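Local atomic coordinates of Can2 (Sulfobacillus thermosulfidooxidans, PDB entry 7BDV), a protein that binds the second messenger cyclic tetra-adenylate through its CARF domains and acts as a dual-specificity nuclease that potentiates type III CRISPR defence. Residues 27-32 with 54-59; 41-46 with 68-73; 91-96 with 117-122; 141-146 with 285-290. One frame throughout, in Å; residues are numbered along the deposited sequence.

Interaction 1: 27-32 with 54-59; sequences IPVIQA and QATESV
Val29 and Ile30, in the last turn of helix 23-31, pack against Thr56 and Val59, which follow helix 47-55, within the parallel alpha/beta fold of the CARF domain. Each helix is the crossover between two neighbouring parallel strands, so the contact joins the C-terminal ends of the crossover helices of two consecutive beta-alpha-beta units. The tight, buried part centres on one methyl group. CG2 of Thr56 meets Val29 CG1 at 3.8 Å and also lies 4.0 Å from Ile30 CD1; the Thr56 side chain crosses those of Val29 and Ile30 obliquely. With chi1 at 62°, OG1 of Thr56 falls between its backbone N and carbonyl carbon and turns back to bond with Phe52 O in the last turn of helix 47-55, while CG2 faces helix 23-31. Tyr14 of strand 13-17 backs Val29 from the sheet.

Methyl-to-methyl spacing is wider at Val59, which like Ile30 is partly exposed. Its CG1 stands 4.3 Å from Val29 CG1, and its CG2 is equally far from Ile30 CD1. Val59 is brought round by a type I beta turn beginning at Thr56, in which Val59 N bonds to Thr56 O at 2.9 Å. Backbone oxygens also meet methyls: Ile30 CD1 lies 3.9 Å from Ala55 O, and Val59 CG1 3.7 Å from Val29 O.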
# COMPACT_ATOMS: atom_id res chain seq x y z
N ILE A 27 -8.35 18.41 9.46
CA ILE A 27 -9.20 18.07 10.62
C ILE A 27 -9.33 19.27 11.56
O ILE A 27 -10.44 19.59 11.96
CB ILE A 27 -8.69 16.79 11.32
CG1 ILE A 27 -9.01 15.54 10.48
CG2 ILE A 27 -9.27 16.69 12.71
N PRO A 28 -8.24 19.96 11.97
CA PRO A 28 -8.38 21.15 12.81
C PRO A 28 -9.18 22.33 12.19
O PRO A 28 -9.78 23.07 12.94
CB PRO A 28 -6.93 21.57 13.07
CG PRO A 28 -6.14 20.29 12.85
CD PRO A 28 -6.84 19.63 11.70
N VAL A 29 -9.16 22.47 10.88
CA VAL A 29 -9.84 23.57 10.11
C VAL A 29 -11.35 23.29 10.06
O VAL A 29 -12.13 24.27 10.18
CB VAL A 29 -9.23 23.70 8.70
CG1 VAL A 29 -10.06 24.59 7.78
CG2 VAL A 29 -7.80 24.20 8.78
N ILE A 30 -11.75 22.03 9.93
CA ILE A 30 -13.19 21.61 9.89
C ILE A 30 -13.76 21.73 11.31
O ILE A 30 -14.92 22.20 11.43
CB ILE A 30 -13.36 20.18 9.34
CG1 ILE A 30 -12.72 20.00 7.96
CG2 ILE A 30 -14.82 19.79 9.33
CD1 ILE A 30 -13.24 20.93 6.90
N GLN A 31 -12.99 21.32 12.32
CA GLN A 31 -13.39 21.36 13.75
C GLN A 31 -13.67 22.81 14.17
O GLN A 31 -14.74 23.05 14.75
CB GLN A 31 -12.31 20.72 14.62
CG GLN A 31 -12.74 20.58 16.08
CD GLN A 31 -11.96 19.53 16.82
OE1 GLN A 31 -11.95 18.35 16.45
NE2 GLN A 31 -11.30 19.94 17.90
N ALA A 32 -12.72 23.72 13.89
CA ALA A 32 -12.68 25.12 14.37
C ALA A 32 -12.16 26.04 13.25
O ALA A 32 -10.97 26.28 13.12
CB ALA A 32 -11.80 25.20 15.61
N GLN A 54 -10.89 21.76 -1.74
CA GLN A 54 -12.03 20.85 -1.98
C GLN A 54 -12.46 20.20 -0.66
O GLN A 54 -13.69 20.11 -0.41
CB GLN A 54 -11.64 19.79 -3.02
CG GLN A 54 -12.79 18.96 -3.54
CD GLN A 54 -13.95 19.82 -4.00
OE1 GLN A 54 -13.77 20.90 -4.56
NE2 GLN A 54 -15.16 19.35 -3.74
N ALA A 55 -11.50 19.77 0.17
CA ALA A 55 -11.79 19.12 1.47
C ALA A 55 -12.45 20.13 2.42
O ALA A 55 -13.29 19.71 3.23
CB ALA A 55 -10.54 18.55 2.07
N THR A 56 -12.06 21.41 2.35
CA THR A 56 -12.54 22.44 3.29
C THR A 56 -13.59 23.35 2.62
O THR A 56 -13.85 24.40 3.21
CB THR A 56 -11.38 23.27 3.87
OG1 THR A 56 -10.74 23.96 2.80
CG2 THR A 56 -10.37 22.44 4.63
N GLU A 57 -14.20 22.94 1.50
CA GLU A 57 -15.17 23.78 0.74
C GLU A 57 -16.34 24.22 1.64
O GLU A 57 -16.81 25.36 1.47
CB GLU A 57 -15.70 23.06 -0.50
N SER A 58 -16.78 23.35 2.57
CA SER A 58 -17.91 23.58 3.51
C SER A 58 -17.58 24.70 4.52
O SER A 58 -18.49 25.22 5.14
CB SER A 58 -18.26 22.33 4.27
OG SER A 58 -18.59 21.26 3.39
N VAL A 59 -16.29 25.06 4.64
CA VAL A 59 -15.76 25.99 5.66
C VAL A 59 -14.90 27.01 4.93
O VAL A 59 -13.68 27.03 5.10
CB VAL A 59 -14.93 25.21 6.70
CG1 VAL A 59 -14.06 26.11 7.55
CG2 VAL A 59 -15.82 24.34 7.58

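Interaction 2: 41-46 with 68-73; sequences YTPNNK and VHPYQY. With nucleotides of chain E.
Thr42 and Pro70 meet beside an adenine base, and the contact doubles as a wall of the CARF-domain pocket for cyclic tetra-adenylate. OG1 of Thr42 donates to N1 of A4 of chain E over 2.8 Å, while Pro70 lies over a face of the base at its C6/N6 end, CG of Pro70 3.6 Å from N6 of A4. With chi1 at 61°, OG1 of Thr42 faces N1, as does CG2, which is anti to the carbonyl carbon and also reaches Pro70 CD at 4.1 Å. The two segments are joined by a backbone bond from Val68 N to Tyr41 O, 2.9 Å long. The carbonyl of Val68 is met by carbon: Thr42 CA makes a CA-H...O contact of 3.4 Å with Val68 O, and CD of Pro43 comes equally close to it. A type II turn from Thr42 to Asn45 follows, closed by Asn45 N to Thr42 O. His69 is fixed by its neighbours, since Tyr71 N donates to His69 ND1 from 31° out of the ring plane, with Pro70 CD over one face and Gln72 NE2 over the other, both offset toward the rim. The contact lies where parallel strands 36-41 and 62-67 end; Met101 of helix 99-111 packs on Thr42 and Val68, and helix 73-86 meets Val68 through Thr76 and Ile79.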
# COMPACT_ATOMS: atom_id res chain seq x y z
N TYR A 41 3.19 24.81 0.32
CA TYR A 41 3.22 23.70 -0.66
C TYR A 41 4.62 23.64 -1.29
O TYR A 41 5.40 24.57 -1.11
CB TYR A 41 2.11 23.83 -1.70
CG TYR A 41 2.31 24.93 -2.70
CD1 TYR A 41 1.87 26.22 -2.45
CD2 TYR A 41 2.93 24.68 -3.92
CE1 TYR A 41 2.06 27.24 -3.37
CE2 TYR A 41 3.14 25.69 -4.85
CZ TYR A 41 2.71 26.97 -4.57
OH TYR A 41 2.91 27.96 -5.48
N THR A 42 4.92 22.56 -2.01
CA THR A 42 6.25 22.34 -2.61
C THR A 42 6.10 22.24 -4.12
O THR A 42 4.99 22.02 -4.61
CB THR A 42 6.91 21.11 -2.00
OG1 THR A 42 6.04 20.04 -2.32
CG2 THR A 42 7.08 21.23 -0.50
N PRO A 43 7.20 22.42 -4.88
CA PRO A 43 7.19 22.30 -6.34
C PRO A 43 6.60 20.96 -6.83
O PRO A 43 6.84 19.93 -6.21
CB PRO A 43 8.67 22.39 -6.74
CG PRO A 43 9.31 23.16 -5.61
CD PRO A 43 8.54 22.74 -4.37
N ASN A 44 5.81 21.05 -7.90
CA ASN A 44 5.13 19.92 -8.59
C ASN A 44 3.99 19.36 -7.74
O ASN A 44 3.49 18.31 -8.11
CB ASN A 44 6.08 18.78 -8.95
CG ASN A 44 7.35 19.29 -9.59
OD1 ASN A 44 8.43 19.07 -9.06
ND2 ASN A 44 7.22 20.01 -10.68
N ASN A 45 3.60 20.03 -6.65
CA ASN A 45 2.57 19.51 -5.72
C ASN A 45 1.51 20.58 -5.49
O ASN A 45 0.87 20.56 -4.45
CB ASN A 45 3.24 19.04 -4.43
CG ASN A 45 3.99 17.74 -4.62
OD1 ASN A 45 5.20 17.67 -4.41
ND2 ASN A 45 3.29 16.70 -5.01
N LYS A 46 1.31 21.49 -6.45
CA LYS A 46 0.28 22.55 -6.31
C LYS A 46 -1.10 21.89 -6.26
O LYS A 46 -2.02 22.48 -5.69
CB LYS A 46 0.41 23.60 -7.43
CG LYS A 46 -0.06 24.99 -7.03
CD LYS A 46 -0.29 25.94 -8.22
N VAL A 68 7.67 26.42 -0.76
CA VAL A 68 8.96 26.15 -0.06
C VAL A 68 9.57 24.89 -0.68
O VAL A 68 8.83 24.11 -1.26
CB VAL A 68 8.77 25.99 1.46
CG1 VAL A 68 8.14 27.22 2.10
CG2 VAL A 68 7.97 24.76 1.81
N HIS A 69 10.88 24.72 -0.54
CA HIS A 69 11.60 23.51 -1.03
C HIS A 69 11.52 22.46 0.08
O HIS A 69 11.67 22.76 1.25
CB HIS A 69 13.05 23.83 -1.46
CG HIS A 69 13.71 22.68 -2.18
ND1 HIS A 69 14.37 21.66 -1.50
CD2 HIS A 69 13.75 22.36 -3.50
CE1 HIS A 69 14.82 20.77 -2.36
NE2 HIS A 69 14.44 21.17 -3.61
N PRO A 70 11.24 21.19 -0.24
CA PRO A 70 11.14 20.17 0.79
C PRO A 70 12.41 19.95 1.63
O PRO A 70 12.28 19.49 2.74
CB PRO A 70 10.74 18.92 -0.00
CG PRO A 70 11.22 19.17 -1.41
CD PRO A 70 11.01 20.66 -1.59
N TYR A 71 13.60 20.30 1.15
CA TYR A 71 14.90 19.90 1.78
C TYR A 71 15.84 21.08 1.96
O TYR A 71 17.06 20.85 1.90
CB TYR A 71 15.55 18.79 0.95
CG TYR A 71 14.69 17.56 0.85
CD1 TYR A 71 14.49 16.74 1.94
CD2 TYR A 71 14.04 17.23 -0.33
CE1 TYR A 71 13.69 15.61 1.85
CE2 TYR A 71 13.23 16.12 -0.43
CZ TYR A 71 13.04 15.30 0.67
OH TYR A 71 12.24 14.20 0.59
N GLN A 72 15.30 22.28 2.23
CA GLN A 72 16.11 23.52 2.40
C GLN A 72 15.79 24.18 3.74
O GLN A 72 14.89 25.01 3.76
CB GLN A 72 15.85 24.48 1.23
CG GLN A 72 16.76 24.27 0.03
CD GLN A 72 16.32 25.07 -1.17
OE1 GLN A 72 15.76 26.16 -1.06
NE2 GLN A 72 16.55 24.53 -2.36
N TYR A 73 16.54 23.85 4.79
CA TYR A 73 16.31 24.29 6.18
C TYR A 73 16.25 25.82 6.26
O TYR A 73 15.18 26.35 6.68
CB TYR A 73 17.42 23.76 7.10
CG TYR A 73 17.17 23.97 8.57
CD1 TYR A 73 16.19 23.25 9.23
CD2 TYR A 73 17.94 24.86 9.30
CE1 TYR A 73 15.97 23.44 10.59
CE2 TYR A 73 17.74 25.04 10.66
CZ TYR A 73 16.76 24.31 11.32
OH TYR A 73 16.57 24.50 12.65
P A E 4 10.48 12.50 6.56
OP1 A E 4 11.37 13.68 6.48
OP2 A E 4 9.73 11.87 7.68
O5' A E 4 9.41 13.02 5.49
C5' A E 4 8.23 12.31 5.23
C4' A E 4 7.17 13.34 4.91
O4' A E 4 7.65 14.21 3.84
C3' A E 4 5.86 12.75 4.41
O3' A E 4 4.80 13.46 5.08
C2' A E 4 5.93 13.00 2.91
O2' A E 4 4.68 12.98 2.26
C1' A E 4 6.63 14.35 2.89
N9 A E 4 7.23 14.72 1.62
C8 A E 4 8.09 13.95 0.83
N7 A E 4 8.47 14.61 -0.26
C5 A E 4 7.82 15.84 -0.18
C6 A E 4 7.79 16.96 -1.05
N6 A E 4 8.46 17.00 -2.19
N1 A E 4 7.02 18.03 -0.70
C2 A E 4 6.32 17.95 0.44
N3 A E 4 6.28 16.96 1.34
C4 A E 4 7.05 15.91 0.96

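Interaction 3: 91-96 with 117-122; sequences ILNVTG and IYVDSD. With nucleotides of chain E.
Asn93 pairs with Ile117 in a parallel bridge between strands inclined at 30°, with Ile117 N bonded to Leu92 O at 2.9 Å and Val94 N to Ile117 O. Beyond this bridge a side chain takes over from the backbone: Val119 N donates to Thr95 OG1 over 3.1 Å. Thr95 is in turn positioned by an Asx turn, its N bonding to Asn93 OD1, while Asn93 ND2 is held by Tyr14 OH and Pro24 O. Ile117 crosses the Asn93 side chain at a slant, CG1 3.9 Å from CB of Asn93, and its CG2 meets CD1 of Ile91, the two isoleucines crossing at about a right angle. Thr95 CG2 makes a CH-pi contact over one face of Tyr118, 4.1 Å from the ring centroid. In the plane of that ring, at its edge, OP1 of A2 of chain E accepts a short bond from Tyr118 OH. Further on, Ser121 OG donates to N7 of A1 of chain E at 2.9 Å. Lys99 of the second subunit bonds to Thr95 O. These are strands of a beta-alpha-beta unit, whose C-terminal ends and following loops line the CARF-domain site for cyclic tetra-adenylate, at the subunit interface.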
# COMPACT_ATOMS: atom_id res chain seq x y z
N ILE A 91 -0.47 30.55 14.26
CA ILE A 91 -0.33 29.22 14.93
C ILE A 91 0.16 28.22 13.87
O ILE A 91 -0.29 28.30 12.73
CB ILE A 91 -1.65 28.80 15.60
CG1 ILE A 91 -1.67 27.34 16.07
CG2 ILE A 91 -2.82 29.07 14.68
CD1 ILE A 91 -2.83 27.04 16.98
N LEU A 92 1.09 27.33 14.25
CA LEU A 92 1.71 26.33 13.35
C LEU A 92 1.10 24.96 13.64
O LEU A 92 1.10 24.54 14.80
CB LEU A 92 3.22 26.30 13.53
CG LEU A 92 3.95 25.23 12.73
CD1 LEU A 92 3.93 25.57 11.26
CD2 LEU A 92 5.40 25.08 13.19
N ASN A 93 0.62 24.30 12.59
CA ASN A 93 0.37 22.84 12.52
C ASN A 93 1.63 22.21 11.93
O ASN A 93 1.87 22.38 10.77
CB ASN A 93 -0.89 22.52 11.74
CG ASN A 93 -1.26 21.05 11.85
OD1 ASN A 93 -0.42 20.20 12.15
ND2 ASN A 93 -2.51 20.76 11.57
N VAL A 94 2.42 21.52 12.76
CA VAL A 94 3.77 21.00 12.41
C VAL A 94 3.65 19.52 11.98
O VAL A 94 4.69 18.86 11.80
CB VAL A 94 4.73 21.20 13.61
CG1 VAL A 94 4.43 20.25 14.76
CG2 VAL A 94 6.21 21.13 13.23
N THR A 95 2.43 19.00 11.79
CA THR A 95 2.17 17.55 11.51
C THR A 95 2.56 17.22 10.06
O THR A 95 3.06 16.13 9.79
CB THR A 95 0.70 17.15 11.73
OG1 THR A 95 0.13 17.88 12.82
CG2 THR A 95 0.55 15.66 11.97
N GLY A 96 2.31 18.14 9.13
CA GLY A 96 2.64 17.94 7.71
C GLY A 96 4.12 18.12 7.41
O GLY A 96 4.87 18.56 8.29
N ILE A 117 0.75 23.03 17.21
CA ILE A 117 -0.09 21.83 17.39
C ILE A 117 0.45 20.69 16.52
O ILE A 117 1.08 20.95 15.50
CB ILE A 117 -1.55 22.16 17.07
CG1 ILE A 117 -1.79 22.37 15.57
CG2 ILE A 117 -2.00 23.37 17.89
CD1 ILE A 117 -3.24 22.35 15.19
N TYR A 118 0.20 19.46 16.96
CA TYR A 118 0.54 18.22 16.24
C TYR A 118 -0.63 17.27 16.43
O TYR A 118 -1.10 17.13 17.56
CB TYR A 118 1.86 17.65 16.77
CG TYR A 118 2.24 16.34 16.13
CD1 TYR A 118 1.71 15.15 16.60
CD2 TYR A 118 3.11 16.29 15.06
CE1 TYR A 118 2.04 13.94 16.00
CE2 TYR A 118 3.44 15.09 14.44
CZ TYR A 118 2.92 13.91 14.94
OH TYR A 118 3.22 12.73 14.32
N VAL A 119 -1.12 16.67 15.33
CA VAL A 119 -2.30 15.80 15.30
C VAL A 119 -1.85 14.35 15.41
O VAL A 119 -1.21 13.89 14.48
CB VAL A 119 -3.17 16.02 14.07
CG1 VAL A 119 -4.33 15.06 14.11
CG2 VAL A 119 -3.70 17.45 14.01
N ASP A 120 -2.18 13.69 16.52
CA ASP A 120 -1.90 12.26 16.80
C ASP A 120 -3.18 11.47 16.51
O ASP A 120 -4.08 11.51 17.34
CB ASP A 120 -1.43 12.08 18.24
CG ASP A 120 -1.32 10.62 18.69
OD1 ASP A 120 -1.35 9.73 17.82
OD2 ASP A 120 -1.20 10.39 19.91
N SER A 121 -3.26 10.80 15.35
CA SER A 121 -4.45 10.04 14.92
C SER A 121 -4.58 8.74 15.71
O SER A 121 -5.72 8.25 15.82
CB SER A 121 -4.49 9.84 13.45
OG SER A 121 -5.01 11.01 12.84
N ASP A 122 -3.48 8.24 16.30
CA ASP A 122 -3.48 7.00 17.14
C ASP A 122 -4.37 7.22 18.36
O ASP A 122 -5.32 6.44 18.55
CB ASP A 122 -2.06 6.58 17.55
P A E 1 3.38 12.79 5.30
OP1 A E 1 2.28 13.50 4.53
OP2 A E 1 3.26 11.29 5.08
O5' A E 1 3.23 13.13 6.84
C5' A E 1 1.97 12.88 7.45
C4' A E 1 2.17 12.95 8.93
O4' A E 1 0.88 13.10 9.55
C3' A E 1 2.77 11.69 9.57
O3' A E 1 3.29 12.05 10.82
C2' A E 1 1.53 10.88 9.89
O2' A E 1 1.80 9.94 10.91
C1' A E 1 0.65 12.01 10.42
N9 A E 1 -0.76 11.82 10.46
C8 A E 1 -1.57 12.26 11.47
N7 A E 1 -2.83 12.01 11.26
C5 A E 1 -2.86 11.40 10.03
C6 A E 1 -3.91 10.90 9.25
N6 A E 1 -5.19 10.95 9.61
N1 A E 1 -3.59 10.37 8.06
C2 A E 1 -2.31 10.32 7.70
N3 A E 1 -1.24 10.71 8.35
C4 A E 1 -1.58 11.28 9.52
P A E 2 4.87 12.23 11.10
OP1 A E 2 4.94 12.81 12.46
OP2 A E 2 5.71 12.69 9.96
O5' A E 2 5.32 10.71 11.38
C5' A E 2 5.43 9.82 10.27
C4' A E 2 6.60 8.92 10.58
O4' A E 2 6.36 8.34 11.89
C3' A E 2 6.88 7.74 9.66
O3' A E 2 8.32 7.55 9.51
C2' A E 2 6.23 6.59 10.43
O2' A E 2 6.75 5.29 10.18
C1' A E 2 6.60 6.96 11.84
N9 A E 2 5.84 6.34 12.89
C8 A E 2 4.46 6.31 13.03
N7 A E 2 4.10 5.67 14.11
C5 A E 2 5.29 5.24 14.69
C6 A E 2 5.56 4.50 15.84
N6 A E 2 4.60 4.04 16.60
N1 A E 2 6.86 4.25 16.17
C2 A E 2 7.81 4.71 15.35
N3 A E 2 7.67 5.44 14.23
C4 A E 2 6.37 5.66 13.95

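Interaction 4: 141-146 with 285-290; sequences LTVKQY and NKLHVI
The ring of Tyr146 carries CB of Leu287 over one face, and the carbonyl oxygen of Asn285 lies at its edge, in plane. The first is a CH-pi contact, CB of Leu287 standing 3.8 Å from the Tyr146 ring centroid; at the second, Asn285 O is 3.5 Å from CE2 of Tyr146. In Tyr146, chi1 of -172° carries CG away from the backbone N toward strand 286-291, and Tyr146 OH bonds to Ala320 O, at the end of helix 306-320. The contact thus joins the CARF domain to the mixed beta sheet of the endonuclease domain, whose family belongs to the PD-(D/E)XK clan. On the strand, the imidazole of His288 has Lys286 O in its plane, at its edge; ND1 of His288 donates to that oxygen over 2.9 Å, from above the carbonyl plane, while the ring stacks on Phe281.

The start of the helix is fixed by a capping box: Gln145 N bonds to Thr142 OG1, and Thr142 N to Gln145 OE1 at 3.0 Å. The Val143 and Leu287 side chains cross at about a right angle, CG2 of Val143 4.2 Å from CD1 of Leu287. ND2 of Asn285 is satisfied by Gln124 OE1 and Gly138 O. The other end of that amide is joined to the CARF side by one water, which donates to Asn285 OD1 at 3.0 Å and to Leu141 O at 2.7 Å.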
# COMPACT_ATOMS: atom_id res chain seq x y z
N LEU A 141 -15.45 15.43 10.57
CA LEU A 141 -15.05 14.93 9.23
C LEU A 141 -16.10 13.98 8.64
O LEU A 141 -16.56 13.10 9.37
CB LEU A 141 -13.68 14.26 9.36
CG LEU A 141 -12.96 13.94 8.07
CD1 LEU A 141 -12.64 15.21 7.30
CD2 LEU A 141 -11.70 13.13 8.38
N THR A 142 -16.54 14.26 7.40
CA THR A 142 -17.47 13.42 6.63
C THR A 142 -16.64 12.54 5.70
O THR A 142 -15.45 12.83 5.55
CB THR A 142 -18.45 14.29 5.83
OG1 THR A 142 -17.66 14.92 4.84
CG2 THR A 142 -19.18 15.33 6.65
N VAL A 143 -17.27 11.53 5.10
CA VAL A 143 -16.63 10.65 4.07
C VAL A 143 -16.28 11.49 2.83
O VAL A 143 -15.20 11.28 2.25
CB VAL A 143 -17.52 9.45 3.75
CG1 VAL A 143 -17.03 8.71 2.51
CG2 VAL A 143 -17.56 8.50 4.95
N LYS A 144 -17.14 12.44 2.45
CA LYS A 144 -16.88 13.31 1.28
C LYS A 144 -15.54 14.04 1.47
O LYS A 144 -14.73 14.07 0.50
CB LYS A 144 -18.04 14.29 1.10
CG LYS A 144 -17.92 15.22 -0.11
CD LYS A 144 -18.99 16.31 -0.13
N GLN A 145 -15.32 14.62 2.65
CA GLN A 145 -14.12 15.43 2.96
C GLN A 145 -12.90 14.49 3.01
O GLN A 145 -11.83 14.87 2.54
CB GLN A 145 -14.31 16.11 4.32
CG GLN A 145 -15.43 17.15 4.31
CD GLN A 145 -15.71 17.70 5.69
OE1 GLN A 145 -15.62 17.00 6.71
NE2 GLN A 145 -16.09 18.97 5.70
N TYR A 146 -13.05 13.34 3.61
CA TYR A 146 -11.94 12.37 3.76
C TYR A 146 -11.45 12.02 2.36
O TYR A 146 -10.25 12.22 2.08
CB TYR A 146 -12.39 11.17 4.60
CG TYR A 146 -11.27 10.24 4.95
CD1 TYR A 146 -10.65 9.47 3.98
CD2 TYR A 146 -10.86 10.11 6.26
CE1 TYR A 146 -9.60 8.61 4.31
CE2 TYR A 146 -9.83 9.25 6.62
CZ TYR A 146 -9.20 8.50 5.64
OH TYR A 146 -8.21 7.64 6.00
N ASN A 285 -12.39 9.50 12.84
CA ASN A 285 -11.76 10.23 11.71
C ASN A 285 -10.90 9.31 10.83
O ASN A 285 -10.10 9.84 10.09
CB ASN A 285 -10.90 11.38 12.23
CG ASN A 285 -11.75 12.37 12.99
OD1 ASN A 285 -12.79 12.79 12.48
ND2 ASN A 285 -11.37 12.67 14.23
N LYS A 286 -11.10 8.00 10.90
CA LYS A 286 -10.38 7.02 10.04
C LYS A 286 -11.39 6.31 9.15
O LYS A 286 -12.45 5.88 9.69
CB LYS A 286 -9.65 6.01 10.92
CG LYS A 286 -8.49 6.56 11.72
CD LYS A 286 -7.79 5.44 12.47
CE LYS A 286 -6.87 5.90 13.58
NZ LYS A 286 -7.64 6.15 14.82
N LEU A 287 -11.09 6.19 7.85
CA LEU A 287 -11.98 5.47 6.92
C LEU A 287 -11.77 3.97 7.11
O LEU A 287 -10.63 3.51 7.12
CB LEU A 287 -11.74 5.92 5.49
CG LEU A 287 -12.81 5.47 4.51
CD1 LEU A 287 -14.12 6.17 4.80
CD2 LEU A 287 -12.36 5.75 3.10
N HIS A 288 -12.88 3.27 7.30
CA HIS A 288 -12.96 1.80 7.49
C HIS A 288 -13.62 1.23 6.23
O HIS A 288 -14.71 1.69 5.87
CB HIS A 288 -13.75 1.49 8.75
CG HIS A 288 -13.08 1.82 10.04
ND1 HIS A 288 -12.85 3.12 10.43
CD2 HIS A 288 -12.67 1.04 11.06
CE1 HIS A 288 -12.27 3.12 11.62
NE2 HIS A 288 -12.15 1.85 12.03
N VAL A 289 -12.95 0.27 5.59
CA VAL A 289 -13.44 -0.43 4.38
C VAL A 289 -13.57 -1.92 4.72
O VAL A 289 -12.57 -2.53 5.19
CB VAL A 289 -12.49 -0.16 3.20
CG1 VAL A 289 -12.92 -0.86 1.92
CG2 VAL A 289 -12.33 1.35 2.97
N ILE A 290 -14.75 -2.50 4.51
CA ILE A 290 -14.98 -3.98 4.60
C ILE A 290 -15.20 -4.53 3.18
O ILE A 290 -16.02 -3.96 2.44
CB ILE A 290 -16.17 -4.31 5.52
CG1 ILE A 290 -16.00 -3.68 6.89
CG2 ILE A 290 -16.38 -5.82 5.61
CD1 ILE A 290 -17.25 -3.66 7.69
O HOH W 1 -15.45 11.85 11.52

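In the fold
From the N terminus, interaction 1 opens at residues 27-32, and interaction 2 opens at 41-46 before 54-59 closes the first; 68-73 then closes the second, so the two cross. Interaction 3 follows in series, closing the crossover between strands 90-93 and 116-120. Interaction 4 comes last, its long loop running from the CARF domain to the endonuclease sheet. Pro28 of interaction 1 packs on Asn93 and Val119 of interaction 3, Gln145 of interaction 4 lies against Ala55 and Ile30, and Ser121 O probably bonds to Lys286 NZ. Interaction 2 touches none of the others, but shares with interaction 3 the cyclic tetra-adenylate and the second subunit.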